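Local coordinates for Lmo2241 protein (Listeria monocytogenes, PDB 4HAM) that regulates transcription as a transcriptional antiterminator of the GntR family and probably binds DNA through a winged helix-turn-helix domain, at the interface of chains A and B. Residues are numbered along the deposited sequence; one frame, centred on the assembly and turned at random. Chains: chain A/B, Lmo2241 protein.

Contact 1: the interface of chains A and B. Residues chain A 98, 101-102, 105, 119; chain B 98, 101-102, 105, 119.
A:Leu98 and B:Leu98 meet at the axis of the two-fold interface of the deposited assembly, touching through one branch each: CD1 of A:Leu98 lies 3.9 Å from CD1 of B:Leu98, and one side chain is laid aslant over the other. Each leucine carries CG anti to its backbone N (chi1 -177°), which swings the isobutyl group over the partner helix and hides far more of its surface than any other residue here. Beneath it the packing is close. The methyl CG2 of A:Thr101 sits against the backbone of B:Leu98, 3.7 Å from its N and 3.8 Å from its CA, and B:Thr101 repays this on A:Leu98. While CG2, anti to the backbone N, reaches the partner's backbone, the hydroxyl lies beside its own backbone N and faces its twin across the axis; the two threonines run antiparallel, one beside the other, with A:Thr101 OG1 and B:Thr101 OG1 4.0 Å apart. Further along and to either side of the axis, A:Ile102 sends CD1 at the tip of its long branch onto the helix surface at B:Ala119, 3.6 Å from CA and 3.8 Å from CB. The small alanine side chain probably lets the methyl come that near to the backbone. Looser contact lies to the flanks: the second branch of A:Leu98, CD2, meets CD1 of B:Leu105 at a wider 4.1 Å, the side chains nearly perpendicular. Helices 88-107 of the two chains thus cross at their Leu98-Thr101 turns, and each helix 112-127 lies over the partner's Ile102, forming an apolar part of what is probably the dimer's four-helix bundle.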
loop_
_atom_site.group_PDB
_atom_site.type_symbol
_atom_site.label_atom_id
_atom_site.label_comp_id
_atom_site.label_asym_id
_atom_site.label_seq_id
_atom_site.Cartn_x
_atom_site.Cartn_y
_atom_site.Cartn_z
ATOM N N LEU A 98 0.511 4.163 3.584
ATOM C CA LEU A 98 1.883 4.641 3.642
ATOM C C LEU A 98 2.578 4.082 4.877
ATOM O O LEU A 98 3.720 3.607 4.815
ATOM C CB LEU A 98 1.925 6.174 3.684
ATOM C CG LEU A 98 3.357 6.715 3.671
ATOM C CD1 LEU A 98 4.057 6.275 2.389
ATOM C CD2 LEU A 98 3.398 8.224 3.800
ATOM N N THR A 101 3.327 0.363 4.523
ATOM C CA THR A 101 4.357 0.147 3.517
ATOM C C THR A 101 5.731 0.461 4.094
ATOM O O THR A 101 6.699 -0.272 3.876
ATOM C CB THR A 101 4.112 1.020 2.275
ATOM O OG1 THR A 101 2.817 0.716 1.742
ATOM C CG2 THR A 101 5.169 0.743 1.220
ATOM N N ILE A 102 5.808 1.555 4.840
ATOM C CA ILE A 102 7.043 1.896 5.530
ATOM C C ILE A 102 7.446 0.811 6.533
ATOM O O ILE A 102 8.617 0.428 6.596
ATOM C CB ILE A 102 6.934 3.265 6.195
ATOM C CG1 ILE A 102 6.949 4.352 5.109
ATOM C CG2 ILE A 102 8.058 3.473 7.224
ATOM C CD1 ILE A 102 6.656 5.730 5.626
ATOM N N LEU A 105 8.965 -2.075 4.464
ATOM C CA LEU A 105 10.307 -1.755 4.007
ATOM C C LEU A 105 11.319 -1.806 5.166
ATOM O O LEU A 105 12.384 -2.398 5.033
ATOM C CB LEU A 105 10.333 -0.366 3.362
ATOM C CG LEU A 105 9.580 -0.207 2.038
ATOM C CD1 LEU A 105 9.410 1.265 1.699
ATOM C CD2 LEU A 105 10.289 -0.947 0.903
ATOM N N ALA A 119 11.094 7.774 -2.306
ATOM C CA ALA A 119 9.920 8.638 -2.402
ATOM C C ALA A 119 10.156 9.760 -3.406
ATOM O O ALA A 119 9.283 10.080 -4.221
ATOM C CB ALA A 119 9.542 9.197 -1.040
ATOM N N LEU B 98 4.801 1.248 -2.414
ATOM C CA LEU B 98 5.223 2.598 -2.077
ATOM C C LEU B 98 4.909 3.545 -3.228
ATOM O O LEU B 98 4.386 4.650 -3.029
ATOM C CB LEU B 98 6.728 2.640 -1.778
ATOM C CG LEU B 98 7.195 4.033 -1.347
ATOM C CD1 LEU B 98 6.465 4.443 -0.072
ATOM C CD2 LEU B 98 8.693 4.093 -1.137
ATOM N N THR B 101 1.172 4.220 -3.532
ATOM C CA THR B 101 0.706 5.011 -2.402
ATOM C C THR B 101 1.078 6.475 -2.595
ATOM O O THR B 101 0.276 7.377 -2.340
ATOM C CB THR B 101 1.307 4.499 -1.082
ATOM O OG1 THR B 101 0.951 3.122 -0.912
ATOM C CG2 THR B 101 0.770 5.306 0.088
ATOM N N ILE B 102 2.301 6.705 -3.054
ATOM C CA ILE B 102 2.729 8.058 -3.378
ATOM C C ILE B 102 1.864 8.673 -4.482
ATOM O O ILE B 102 1.455 9.832 -4.378
ATOM C CB ILE B 102 4.210 8.087 -3.741
ATOM C CG1 ILE B 102 5.042 7.863 -2.468
ATOM C CG2 ILE B 102 4.584 9.405 -4.440
ATOM C CD1 ILE B 102 6.508 7.680 -2.726
ATOM N N LEU B 105 -1.454 9.726 -2.809
ATOM C CA LEU B 105 -1.293 10.937 -2.022
ATOM C C LEU B 105 -1.140 12.174 -2.924
ATOM O O LEU B 105 -1.790 13.190 -2.700
ATOM C CB LEU B 105 -0.074 10.816 -1.102
ATOM C CG LEU B 105 -0.167 9.795 0.035
ATOM C CD1 LEU B 105 1.205 9.548 0.639
ATOM C CD2 LEU B 105 -1.159 10.248 1.108
ATOM N N ALA B 119 6.647 10.298 6.213
ATOM C CA ALA B 119 7.519 9.126 6.243
ATOM C C ALA B 119 8.392 9.134 7.491
ATOM O O ALA B 119 8.569 8.105 8.152
ATOM C CB ALA B 119 8.368 9.047 4.984
#

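Contact 2: the interface of chains A and B. Residues chain A 100, 103-104; chain B 13, 21, 24.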
loop_
_atom_site.group_PDB
_atom_site.type_symbol
_atom_site.label_atom_id
_atom_site.label_comp_id
_atom_site.label_asym_id
_atom_site.label_seq_id
_atom_site.Cartn_x
_atom_site.Cartn_y
_atom_site.Cartn_z
ATOM N N GLU A 100 1.880 1.366 6.669
ATOM C CA GLU A 100 2.068 -0.072 6.558
ATOM C C GLU A 100 3.213 -0.412 5.596
ATOM O O GLU A 100 3.987 -1.339 5.842
ATOM C CB GLU A 100 0.761 -0.747 6.139
ATOM C CG GLU A 100 -0.353 -0.658 7.195
ATOM C CD GLU A 100 -0.013 -1.400 8.488
ATOM O OE1 GLU A 100 0.801 -2.350 8.448
ATOM O OE2 GLU A 100 -0.557 -1.037 9.555
ATOM N N LEU A 103 6.486 0.306 7.303
ATOM C CA LEU A 103 6.777 -0.805 8.207
ATOM C C LEU A 103 7.368 -1.985 7.434
ATOM O O LEU A 103 8.351 -2.597 7.869
ATOM C CB LEU A 103 5.525 -1.240 8.960
ATOM C CG LEU A 103 5.633 -2.553 9.746
ATOM C CD1 LEU A 103 6.708 -2.465 10.831
ATOM C CD2 LEU A 103 4.297 -2.912 10.339
ATOM N N ASP A 104 6.777 -2.296 6.285
ATOM C CA ASP A 104 7.245 -3.443 5.503
ATOM C C ASP A 104 8.676 -3.252 5.007
ATOM O O ASP A 104 9.505 -4.156 5.120
ATOM C CB ASP A 104 6.303 -3.752 4.338
ATOM C CG ASP A 104 5.004 -4.406 4.786
ATOM O OD1 ASP A 104 4.874 -4.746 5.984
ATOM O OD2 ASP A 104 4.114 -4.592 3.930
ATOM N N LEU B 13 -7.655 -2.983 7.190
ATOM C CA LEU B 13 -6.865 -4.207 7.273
ATOM C C LEU B 13 -7.628 -5.312 8.008
ATOM O O LEU B 13 -8.123 -5.098 9.117
ATOM C CB LEU B 13 -5.533 -3.953 7.979
ATOM C CG LEU B 13 -4.603 -2.829 7.514
ATOM C CD1 LEU B 13 -3.302 -2.873 8.324
ATOM C CD2 LEU B 13 -4.315 -2.938 6.032
ATOM N N GLN B 21 1.066 -7.521 11.110
ATOM C CA GLN B 21 1.816 -6.261 11.071
ATOM C C GLN B 21 2.267 -5.803 12.454
ATOM O O GLN B 21 3.325 -5.201 12.588
ATOM C CB GLN B 21 1.029 -5.153 10.352
ATOM C CG GLN B 21 0.782 -5.425 8.851
ATOM C CD GLN B 21 2.067 -5.381 8.030
ATOM O OE1 GLN B 21 2.722 -6.404 7.818
ATOM N NE2 GLN B 21 2.442 -4.189 7.586
ATOM N N LYS B 24 5.314 -7.993 13.345
ATOM C CA LYS B 24 6.436 -7.470 12.567
ATOM C C LYS B 24 7.012 -6.185 13.187
ATOM O O LYS B 24 8.230 -6.037 13.328
ATOM C CB LYS B 24 5.980 -7.199 11.126
ATOM C CG LYS B 24 7.103 -6.847 10.172
ATOM C CD LYS B 24 6.600 -6.502 8.765
ATOM C CE LYS B 24 5.992 -7.705 8.049
ATOM N NZ LYS B 24 5.632 -7.409 6.624
HETATM O O HOH W 1 7.825 -6.692 5.198
#
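B:Gln21 reaches from helix 15-29, in the probable DNA-binding, winged helix-turn-helix part of chain B, to two acidic side chains on helix 88-107 of chain A. Its CB lies 3.4 Å from the carboxylate oxygen OE1 of A:Glu100 and also brushes CD2 of A:Leu103. A turn about CB-CG (chi2 -68°) lays CG beside the same A:Glu100 OE1, and the amide carbon CD comes to stand between the two carboxylates. The amide oxygen OE1 lies beside A:Asp104 OD1 and takes a weak bond, 3.3 Å, from B:Lys24 NZ of its own chain. The nitrogen NE2 spends both N-H groups across the interface. One points almost straight (163° at H) at A:Glu100 OE1, 2.6 Å away and met nearly along its C-O axis; the other goes to OD1 of A:Asp104 at 3.0 Å. Both acceptors lie in the amide plane, a pairing that fixes which end of the amide is nitrogen and limits its rotation. The A:Asp104 carboxylate stands almost upright against the amide, their planes 84° apart. The same OD1 receives B:Lys24 NZ in a 2.8 Å salt bridge, the ammonium approaching from the face opposite to NE2. The lysine charge beside OD1 probably favours an ionised aspartate. Methyl CD1 of B:Leu13 lies over one face of the A:Glu100 carboxylate, 3.5 Å from OE2. CD2 of A:Leu103 rests beside the backbone O and CB of B:Gln21, and its CG lies just near CD of B:Lys24. Water 1 closes the lysine end, 2.7 Å from B:Lys24 NZ, and links it to the backbone O of A:Asp104.

Contacts 1 and 2 lie about 12 Å apart, measured between the centres of their C-alpha atoms, and draw on the same stretch of helix 88-107 in chain A. Residues 98, 101, 102 and 105 serve contact 1, whereas the interleaved 100, 103 and 104 turn to contact 2. One helix thus pairs with the partner's C-terminal helices on one face and with its N-terminal segment on another. Contact 2, which recurs with the chains exchanged, may thereby help set how each winged helix-turn-helix domain is placed relative to the core of the presumed dimer, built at contact 1.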